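Local coordinates for protein maleate cis-trans isomerase (Pseudomonas putida, PDB 4FQ5) that probably catalyses the cis-trans isomerization of the C2-C3 double bond of maleate to give fumarate, working as a homodimer, at residues 53-58 with 259-264; 248-253 with 266-271. The protein carries 1 engineered substitution. One frame throughout, in Å; residues are numbered along the deposited sequence.

Contact 1: residues 53-58 with 259-264; sequences ELVAPE and PTRVPG
V55 lies across the guanidinium group of R261 and reaches on to the ring of P263, and these three residues make up most of the contact. Both methyls of V55 meet the arginine, but at different places. V55 CG1 sits over one face of the guanidinium, 3.4 Å from R261 NH1, displaced from the middle of the group toward its rim. V55 CG2 comes against the other terminal nitrogen, 3.3 Å from R261 NH2. The same methyl also packs on the proline, V55 CG2 lying 3.8 Å from P263 CG. The arginine chain starts out extended, CG anti to the backbone N (chi1 -168°), and then bends at chi3 (128°), bringing a face of the guanidinium to the valine; the two side chains cross at about a right angle. No direct hydrogen bond joins the segments. A water lying in the guanidinium plane at its edge donates to V55 O at 2.7 Å and accepts a long, weak bond from R261 NH1. R52 of helix 41-52 ties the two loops together, hydrogen-bonding P259 O and forming a salt bridge with E58. This is surface loop packing in an alpha/beta fold with two parallel four-stranded sheets: the loop entering strand 59-67 of one sheet meets the chain beyond helix 244-255, which follows the other sheet's strand 241-243, beside N228 and T231 of the second subunit.

Contact 2: residues 248-253 with 266-271; sequences TTWAML and GTLLSG
The indole of W250 carries a methyl of L268 over one face of its five-membered ring. L268 CD2 stands 3.4 Å from the centroid of that W250 ring and only 9° off its normal, a well-centred CH-pi contact on the pyrrole part, although set toward the rim of the indole as a whole. The other methyl of the same leucine slips toward the root of the tryptophan, with L268 CD1 3.7 Å from W250 CB. W250 CG is anti to the backbone N (chi1 173°), and a chi2 of 83° stands the ring up so that its face meets the leucine. L269 approaches differently: its CD1 lies at the edge of the indole, near the ring plane, 3.6 Å from W250 CB. Its second branch reaches the preceding helical residue, L269 CD2 lying 3.8 Å from T249 OG1, a buried hydroxyl that has no hydrogen-bonding partner in the model. The polar edge of the tryptophan is held elsewhere, NE1 bonding to Y273 O. Within 266-271 the turn is fastened by T267 O, which accepts both S270 N and S270 OG, the latter bond 2.8 Å long. Helix 138-149 also packs on W250, through D144 and A148. Mostly apolar, buried and with no hydrogen bond between the two segments, the contact lays helix 244-255 against a loop turn of the C-terminal segment that follows it.

How the contacts relate
The two contacts have centres 10 Å apart and alternate along the chain: 53-58 comes first, then 248-253, 259-264 and 266-271. Helix 244-255, after strand 241-243 of one parallel sheet, carries 248-253, while 53-58 follows helix 41-52 and leads into strand 59-67 of the other. The chain after helix 244-255 thus packs back on its own helix in contact 2 and on the loop entering the other sheet in contact 1. The later loops are joined directly, with V262 N probably hydrogen-bonded to L269 O at 2.9 Å, and R261 packing on S270 and G271. Contact 2 is buried and contact 1 is at the surface. Both touch the second subunit, contact 2 through the 266-271 turn.

Contact 1: residues 53-58 with 259-264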
ATOM      1  N   GLU A  53      -6.928   1.354   5.129  1.00 26.87           N
ATOM      2  CA  GLU A  53      -6.998   1.851   3.750  1.00 28.90           C
ATOM      3  C   GLU A  53      -7.155   0.726   2.716  1.00 29.95           C
ATOM      4  O   GLU A  53      -7.627   0.964   1.607  1.00 30.10           O
ATOM      5  CB  GLU A  53      -5.797   2.752   3.429  1.00 29.03           C
ATOM      6  CG  GLU A  53      -5.815   4.070   4.206  1.00 29.50           C
ATOM      7  CD  GLU A  53      -4.624   4.976   3.934  1.00 30.66           C
ATOM      8  OE1 GLU A  53      -3.743   4.599   3.128  1.00 31.35           O
ATOM      9  OE2 GLU A  53      -4.568   6.081   4.531  1.00 29.87           O
ATOM     10  N   LEU A  54      -6.775  -0.495   3.089  1.00 30.28           N
ATOM     11  CA  LEU A  54      -6.993  -1.670   2.233  1.00 32.82           C
ATOM     12  C   LEU A  54      -8.465  -2.056   2.175  1.00 32.88           C
ATOM     13  O   LEU A  54      -8.909  -2.759   1.263  1.00 33.18           O
ATOM     14  CB  LEU A  54      -6.186  -2.862   2.746  1.00 33.26           C
ATOM     15  CG  LEU A  54      -4.666  -2.703   2.759  1.00 34.73           C
ATOM     16  CD1 LEU A  54      -4.050  -3.960   3.344  1.00 35.73           C
ATOM     17  CD2 LEU A  54      -4.120  -2.432   1.361  1.00 35.28           C
ATOM     18  N   VAL A  55      -9.219  -1.569   3.149  1.00 32.06           N
ATOM     19  CA  VAL A  55     -10.537  -2.090   3.434  1.00 32.91           C
ATOM     20  C   VAL A  55     -11.648  -1.038   3.296  1.00 32.35           C
ATOM     21  O   VAL A  55     -12.815  -1.380   3.124  1.00 32.89           O
ATOM     22  CB  VAL A  55     -10.481  -2.778   4.822  1.00 33.81           C
ATOM     23  CG1 VAL A  55     -11.708  -2.510   5.676  1.00 36.33           C
ATOM     24  CG2 VAL A  55     -10.194  -4.265   4.656  1.00 34.31           C
ATOM     25  N   ALA A  56     -11.270   0.237   3.348  1.00 31.12           N
ATOM     26  CA  ALA A  56     -12.223   1.348   3.339  1.00 30.32           C
ATOM     27  C   ALA A  56     -11.618   2.531   2.569  1.00 29.99           C
ATOM     28  O   ALA A  56     -10.393   2.631   2.480  1.00 29.25           O
ATOM     29  CB  ALA A  56     -12.570   1.748   4.767  1.00 29.41           C
ATOM     30  N   PRO A  57     -12.465   3.432   2.016  1.00 30.19           N
ATOM     31  CA  PRO A  57     -11.932   4.449   1.098  1.00 31.00           C
ATOM     32  C   PRO A  57     -11.154   5.623   1.722  1.00 31.12           C
ATOM     33  O   PRO A  57     -10.362   6.252   1.024  1.00 31.50           O
ATOM     34  CB  PRO A  57     -13.182   4.959   0.370  1.00 31.50           C
ATOM     35  CG  PRO A  57     -14.290   4.756   1.345  1.00 31.49           C
ATOM     36  CD  PRO A  57     -13.932   3.542   2.165  1.00 31.07           C
ATOM     37  N   GLU A  58     -11.361   5.913   3.007  1.00 31.94           N
ATOM     38  CA  GLU A  58     -10.679   7.043   3.658  1.00 32.07           C
ATOM     39  C   GLU A  58      -9.160   6.929   3.638  1.00 31.41           C
ATOM     40  O   GLU A  58      -8.605   5.839   3.790  1.00 31.70           O
ATOM     41  CB  GLU A  58     -11.158   7.229   5.100  1.00 32.50           C
ATOM     42  CG  GLU A  58     -12.576   7.756   5.221  1.00 33.88           C
ATOM     43  CD  GLU A  58     -13.628   6.700   4.935  1.00 35.63           C
ATOM     44  OE1 GLU A  58     -14.761   7.087   4.591  1.00 37.16           O
ATOM     45  OE2 GLU A  58     -13.329   5.490   5.049  1.00 34.93           O
ATOM     46  N   PRO A 259     -16.611   3.479  10.291  1.00 32.31           N
ATOM     47  CA  PRO A 259     -16.500   2.051  10.609  1.00 32.06           C
ATOM     48  C   PRO A 259     -15.132   1.718  11.211  1.00 30.34           C
ATOM     49  O   PRO A 259     -14.135   2.330  10.844  1.00 30.55           O
ATOM     50  CB  PRO A 259     -16.647   1.377   9.244  1.00 32.03           C
ATOM     51  CG  PRO A 259     -17.504   2.316   8.469  1.00 33.30           C
ATOM     52  CD  PRO A 259     -17.106   3.697   8.917  1.00 33.19           C
ATOM     53  N   THR A 260     -15.101   0.754  12.120  1.00 30.33           N
ATOM     54  CA  THR A 260     -13.915   0.474  12.925  1.00 29.83           C
ATOM     55  C   THR A 260     -13.291  -0.882  12.596  1.00 29.97           C
ATOM     56  O   THR A 260     -12.698  -1.530  13.458  1.00 29.00           O
ATOM     57  CB  THR A 260     -14.251   0.529  14.427  1.00 30.32           C
ATOM     58  OG1 THR A 260     -15.286  -0.419  14.725  1.00 30.43           O
ATOM     59  CG2 THR A 260     -14.721   1.922  14.819  1.00 30.30           C
ATOM     60  N   ARG A 261     -13.431  -1.306  11.345  1.00 29.68           N
ATOM     61  CA  ARG A 261     -12.839  -2.558  10.910  1.00 30.45           C
ATOM     62  C   ARG A 261     -11.433  -2.310  10.377  1.00 29.08           C
ATOM     63  O   ARG A 261     -11.245  -1.670   9.333  1.00 28.22           O
ATOM     64  CB  ARG A 261     -13.720  -3.233   9.856  1.00 32.20           C
ATOM     65  CG  ARG A 261     -13.326  -4.664   9.570  1.00 34.46           C
ATOM     66  CD  ARG A 261     -14.311  -5.328   8.624  1.00 36.58           C
ATOM     67  NE  ARG A 261     -13.530  -5.901   7.550  1.00 39.71           N
ATOM     68  CZ  ARG A 261     -13.570  -5.511   6.283  1.00 39.66           C
ATOM     69  NH1 ARG A 261     -14.414  -4.574   5.875  1.00 40.73           N
ATOM     70  NH2 ARG A 261     -12.771  -6.095   5.420  1.00 41.18           N
ATOM     71  N   VAL A 262     -10.448  -2.814  11.116  1.00 28.00           N
ATOM     72  CA  VAL A 262      -9.044  -2.665  10.755  1.00 27.82           C
ATOM     73  C   VAL A 262      -8.349  -4.026  10.790  1.00 27.47           C
ATOM     74  O   VAL A 262      -8.244  -4.643  11.853  1.00 27.59           O
ATOM     75  CB  VAL A 262      -8.306  -1.693  11.706  1.00 27.77           C
ATOM     76  CG1 VAL A 262      -6.826  -1.634  11.360  1.00 27.05           C
ATOM     77  CG2 VAL A 262      -8.925  -0.302  11.654  1.00 27.63           C
ATOM     78  N   PRO A 263      -7.866  -4.497   9.629  1.00 27.53           N
ATOM     79  CA  PRO A 263      -7.142  -5.768   9.565  1.00 27.83           C
ATOM     80  C   PRO A 263      -5.948  -5.793  10.520  1.00 28.17           C
ATOM     81  O   PRO A 263      -5.125  -4.872  10.507  1.00 27.69           O
ATOM     82  CB  PRO A 263      -6.660  -5.816   8.112  1.00 27.90           C
ATOM     83  CG  PRO A 263      -7.675  -5.013   7.366  1.00 28.33           C
ATOM     84  CD  PRO A 263      -8.017  -3.883   8.295  1.00 27.57           C
ATOM     85  N   GLY A 264      -5.879  -6.825  11.357  1.00 28.45           N
ATOM     86  CA  GLY A 264      -4.743  -7.024  12.260  1.00 28.22           C
ATOM     87  C   GLY A 264      -4.831  -6.260  13.573  1.00 27.99           C
ATOM     88  O   GLY A 264      -3.864  -6.220  14.333  1.00 28.12           O
TER
HETATM   89  O   HOH W   1     -14.055  -3.766   2.591  1.00 31.00           O

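Contact 2: residues 248-253 with 266-271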
ATOM      1  N   THR A 248      -7.151   3.665  21.204  1.00 23.74           N
ATOM      2  CA  THR A 248      -7.070   5.046  20.707  1.00 23.93           C
ATOM      3  C   THR A 248      -7.543   5.147  19.253  1.00 24.36           C
ATOM      4  O   THR A 248      -8.305   6.053  18.909  1.00 24.07           O
ATOM      5  CB  THR A 248      -5.634   5.607  20.833  1.00 23.61           C
ATOM      6  OG1 THR A 248      -5.239   5.621  22.210  1.00 24.23           O
ATOM      7  CG2 THR A 248      -5.531   7.030  20.282  1.00 23.36           C
ATOM      8  N   THR A 249      -7.107   4.219  18.399  1.00 24.89           N
ATOM      9  CA  THR A 249      -7.529   4.299  16.994  1.00 24.95           C
ATOM     10  C   THR A 249      -9.006   3.958  16.854  1.00 24.75           C
ATOM     11  O   THR A 249      -9.714   4.581  16.067  1.00 24.52           O
ATOM     12  CB  THR A 249      -6.635   3.528  15.971  1.00 25.89           C
ATOM     13  OG1 THR A 249      -7.348   2.437  15.384  1.00 28.58           O
ATOM     14  CG2 THR A 249      -5.328   3.071  16.546  1.00 24.35           C
ATOM     15  N   TRP A 250      -9.472   2.998  17.648  1.00 24.33           N
ATOM     16  CA  TRP A 250     -10.894   2.714  17.735  1.00 24.76           C
ATOM     17  C   TRP A 250     -11.667   3.957  18.113  1.00 25.28           C
ATOM     18  O   TRP A 250     -12.658   4.304  17.455  1.00 24.63           O
ATOM     19  CB  TRP A 250     -11.165   1.570  18.709  1.00 25.16           C
ATOM     20  CG  TRP A 250     -12.637   1.361  18.935  1.00 26.49           C
ATOM     21  CD1 TRP A 250     -13.527   0.631  18.149  1.00 26.93           C
ATOM     22  CD2 TRP A 250     -13.455   1.921  20.021  1.00 26.91           C
ATOM     23  NE1 TRP A 250     -14.801   0.699  18.665  1.00 27.64           N
ATOM     24  CE2 TRP A 250     -14.826   1.454  19.784  1.00 27.89           C
ATOM     25  CE3 TRP A 250     -13.196   2.726  21.126  1.00 27.17           C
ATOM     26  CZ2 TRP A 250     -15.875   1.792  20.630  1.00 28.62           C
ATOM     27  CZ3 TRP A 250     -14.265   3.064  21.969  1.00 28.12           C
ATOM     28  CH2 TRP A 250     -15.572   2.602  21.724  1.00 28.34           C
ATOM     29  N   ALA A 251     -11.203   4.658  19.148  1.00 25.05           N
ATOM     30  CA  ALA A 251     -11.890   5.866  19.621  1.00 26.12           C
ATOM     31  C   ALA A 251     -11.845   7.025  18.621  1.00 26.30           C
ATOM     32  O   ALA A 251     -12.834   7.732  18.448  1.00 27.25           O
ATOM     33  CB  ALA A 251     -11.358   6.295  20.984  1.00 25.36           C
ATOM     34  N   MET A 252     -10.709   7.203  17.951  1.00 26.97           N
ATOM     35  CA  MET A 252     -10.588   8.213  16.898  1.00 27.97           C
ATOM     36  C   MET A 252     -11.565   7.945  15.750  1.00 27.98           C
ATOM     37  O   MET A 252     -12.285   8.848  15.313  1.00 26.90           O
ATOM     38  CB  MET A 252      -9.159   8.267  16.359  1.00 28.73           C
ATOM     39  CG  MET A 252      -8.159   8.988  17.241  1.00 30.02           C
ATOM     40  SD  MET A 252      -6.490   8.785  16.588  1.00 33.36           S
ATOM     41  CE  MET A 252      -5.644  10.063  17.498  1.00 30.84           C
ATOM     42  N   LEU A 253     -11.581   6.702  15.268  1.00 27.63           N
ATOM     43  CA  LEU A 253     -12.509   6.295  14.211  1.00 28.63           C
ATOM     44  C   LEU A 253     -13.972   6.524  14.618  1.00 29.38           C
ATOM     45  O   LEU A 253     -14.753   7.097  13.850  1.00 29.55           O
ATOM     46  CB  LEU A 253     -12.283   4.828  13.840  1.00 28.00           C
ATOM     47  CG  LEU A 253     -11.493   4.371  12.600  1.00 28.57           C
ATOM     48  CD1 LEU A 253     -10.727   5.451  11.843  1.00 27.50           C
ATOM     49  CD2 LEU A 253     -10.598   3.192  12.969  1.00 27.61           C
ATOM     50  N   GLY A 266      -7.109  -6.749  16.089  1.00 27.75           N
ATOM     51  CA  GLY A 266      -7.753  -7.517  17.156  1.00 27.81           C
ATOM     52  C   GLY A 266      -9.250  -7.316  17.224  1.00 28.04           C
ATOM     53  O   GLY A 266      -9.839  -6.627  16.386  1.00 28.14           O
ATOM     54  N   THR A 267      -9.865  -7.905  18.245  1.00 28.25           N
ATOM     55  CA  THR A 267     -11.318  -7.938  18.401  1.00 28.46           C
ATOM     56  C   THR A 267     -11.995  -6.559  18.373  1.00 28.33           C
ATOM     57  O   THR A 267     -13.015  -6.382  17.704  1.00 28.06           O
ATOM     58  CB  THR A 267     -11.690  -8.714  19.688  1.00 29.20           C
ATOM     59  OG1 THR A 267     -11.212 -10.059  19.572  1.00 29.71           O
ATOM     60  CG2 THR A 267     -13.186  -8.736  19.925  1.00 29.39           C
ATOM     61  N   LEU A 268     -11.426  -5.585  19.083  1.00 28.08           N
ATOM     62  CA  LEU A 268     -12.032  -4.245  19.170  1.00 28.23           C
ATOM     63  C   LEU A 268     -12.160  -3.623  17.783  1.00 27.59           C
ATOM     64  O   LEU A 268     -13.107  -2.880  17.502  1.00 27.86           O
ATOM     65  CB  LEU A 268     -11.179  -3.324  20.048  1.00 28.15           C
ATOM     66  CG  LEU A 268     -11.816  -2.278  20.978  1.00 28.91           C
ATOM     67  CD1 LEU A 268     -10.879  -1.096  21.189  1.00 26.94           C
ATOM     68  CD2 LEU A 268     -13.198  -1.804  20.555  1.00 28.67           C
ATOM     69  N   LEU A 269     -11.201  -3.940  16.920  1.00 27.64           N
ATOM     70  CA  LEU A 269     -11.173  -3.428  15.550  1.00 27.89           C
ATOM     71  C   LEU A 269     -11.650  -4.466  14.527  1.00 28.67           C
ATOM     72  O   LEU A 269     -11.301  -4.405  13.343  1.00 27.99           O
ATOM     73  CB  LEU A 269      -9.765  -2.943  15.226  1.00 27.10           C
ATOM     74  CG  LEU A 269      -9.430  -1.439  15.272  1.00 27.62           C
ATOM     75  CD1 LEU A 269     -10.532  -0.516  15.785  1.00 27.20           C
ATOM     76  CD2 LEU A 269      -8.097  -1.211  15.979  1.00 26.96           C
ATOM     77  N   SER A 270     -12.463  -5.409  14.993  1.00 29.53           N
ATOM     78  CA  SER A 270     -13.004  -6.465  14.140  1.00 30.26           C
ATOM     79  C   SER A 270     -14.027  -5.924  13.146  1.00 31.34           C
ATOM     80  O   SER A 270     -14.298  -6.551  12.117  1.00 31.80           O
ATOM     81  CB  SER A 270     -13.666  -7.544  14.996  1.00 30.08           C
ATOM     82  OG  SER A 270     -14.818  -7.025  15.641  1.00 30.12           O
ATOM     83  N   GLY A 271     -14.597  -4.766  13.464  1.00 31.95           N
ATOM     84  CA  GLY A 271     -15.721  -4.232  12.711  1.00 33.97           C
ATOM     85  C   GLY A 271     -17.045  -4.458  13.421  1.00 37.08           C
ATOM     86  O   GLY A 271     -18.080  -3.940  12.996  1.00 36.42           O
TER